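Local coordinates for protein beta-1,3-glucanosyltransferase (Rhizomucor miehei CAU432, PDB 4WTP) that belongs to glycosyl hydrolase family 17 and folds as a parallel eight-stranded beta/alpha barrel, at residues K114-L117 / A118-V122. Sequence-based numbering, arbitrary orientation.
Sequences KNIL and ANNDV
Asn120 turns back over the last turn of helix 104-119 and lies obliquely across Ile116. Its CB sits 3.4 Å from Ile116 O, the same oxygen that accepts its backbone N-H. From there CG stands beside its own backbone N (chi1 -61°), which carries the amide over Ile116. OD1 comes to rest 3.6 Å from Ile116 CA and, a little farther out, near CG1. At the other end of the amide, ND2 is hydrogen-bonded to Ser81 OG of helix 79-90, which holds the amide in place.

At this side chain the helix ends. Two N-H groups share Ile116 O from the same face, those of Asn120 and Asn119, the latter well above the carbonyl plane. Just before them, Ala118 N bonds weakly to both Lys114 O and Asn115 O, so i to i+3 and i to i+4 bonding mix as the helix ends. A water donates to both Leu117 O and Asn120 O, 2.8 Å from each, and bridges the departing chain to the last turn.

Val122 then folds inward, its CG1 meeting Ile116 CG2 at 3.8 Å. Leu117 CD2 is a looser neighbour of Val122 CG1; the Leu117 side chain also touches Leu155 and Val156 of helix 142-156. The chain thus leaves the helix for strand 125-132 of the beta-alpha-beta unit with Ile116 packed on helix 79-90, Leu117 on helix 142-156, and Val122 touching both residues across the turn. Lys114 O, Asn115 O and Ile116 O still take N-H groups of the chain, whereas at Leu117 O a water stands where the next helical N-H would have come.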
# COMPACT_ATOMS: atom_id res chain seq x y z
N LYS A 114 -11.66 -12.14 -11.65
CA LYS A 114 -12.15 -12.62 -12.95
C LYS A 114 -13.12 -11.61 -13.55
O LYS A 114 -13.07 -11.37 -14.76
CB LYS A 114 -12.79 -14.01 -12.80
CG LYS A 114 -11.76 -15.12 -12.61
CD LYS A 114 -12.39 -16.46 -12.28
CE LYS A 114 -11.31 -17.52 -12.09
NZ LYS A 114 -11.89 -18.78 -11.54
N ASN A 115 -14.00 -11.05 -12.74
CA ASN A 115 -14.92 -10.01 -13.22
C ASN A 115 -14.24 -8.77 -13.74
O ASN A 115 -14.59 -8.25 -14.80
CB ASN A 115 -15.90 -9.60 -12.12
CG ASN A 115 -16.96 -10.65 -11.83
OD1 ASN A 115 -17.21 -11.54 -12.64
ND2 ASN A 115 -17.56 -10.56 -10.65
N ILE A 116 -13.24 -8.30 -13.00
CA ILE A 116 -12.46 -7.16 -13.44
C ILE A 116 -11.79 -7.49 -14.78
O ILE A 116 -11.79 -6.64 -15.71
CB ILE A 116 -11.43 -6.75 -12.37
CG1 ILE A 116 -12.15 -6.00 -11.25
CG2 ILE A 116 -10.33 -5.89 -12.97
CD1 ILE A 116 -11.47 -6.12 -9.92
N LEU A 117 -11.23 -8.69 -14.89
CA LEU A 117 -10.55 -9.05 -16.12
C LEU A 117 -11.52 -9.09 -17.34
O LEU A 117 -11.11 -8.89 -18.50
CB LEU A 117 -9.76 -10.37 -15.96
CG LEU A 117 -8.60 -10.31 -14.95
CD1 LEU A 117 -7.99 -11.69 -14.73
CD2 LEU A 117 -7.54 -9.30 -15.39
N ALA A 118 -12.79 -9.36 -17.07
CA ALA A 118 -13.83 -9.44 -18.13
C ALA A 118 -14.44 -8.08 -18.42
O ALA A 118 -14.95 -7.84 -19.52
CB ALA A 118 -14.91 -10.43 -17.72
N ASN A 119 -14.47 -7.21 -17.42
CA ASN A 119 -15.29 -6.02 -17.48
C ASN A 119 -14.54 -4.69 -17.62
O ASN A 119 -15.17 -3.66 -17.88
CB ASN A 119 -16.16 -5.90 -16.21
CG ASN A 119 -17.05 -7.10 -15.94
OD1 ASN A 119 -17.46 -7.82 -16.86
ND2 ASN A 119 -17.43 -7.28 -14.68
N ASN A 120 -13.23 -4.72 -17.39
CA ASN A 120 -12.40 -3.53 -17.31
C ASN A 120 -11.13 -3.60 -18.11
O ASN A 120 -10.51 -4.65 -18.26
CB ASN A 120 -12.01 -3.28 -15.84
CG ASN A 120 -13.21 -3.02 -14.93
OD1 ASN A 120 -13.79 -3.97 -14.41
ND2 ASN A 120 -13.60 -1.77 -14.77
N ASP A 121 -10.73 -2.43 -18.58
CA ASP A 121 -9.38 -2.21 -19.04
C ASP A 121 -8.42 -2.32 -17.83
O ASP A 121 -8.68 -1.69 -16.79
CB ASP A 121 -9.32 -0.81 -19.65
CG ASP A 121 -7.98 -0.46 -20.23
OD1 ASP A 121 -7.07 -1.30 -20.28
OD2 ASP A 121 -7.88 0.69 -20.72
N VAL A 122 -7.37 -3.11 -17.95
CA VAL A 122 -6.40 -3.26 -16.83
C VAL A 122 -5.00 -2.84 -17.26
O VAL A 122 -3.98 -3.23 -16.66
CB VAL A 122 -6.35 -4.69 -16.23
CG1 VAL A 122 -7.65 -4.99 -15.51
CG2 VAL A 122 -6.05 -5.73 -17.31
O HOH W 1 -9.15 -6.98 -18.82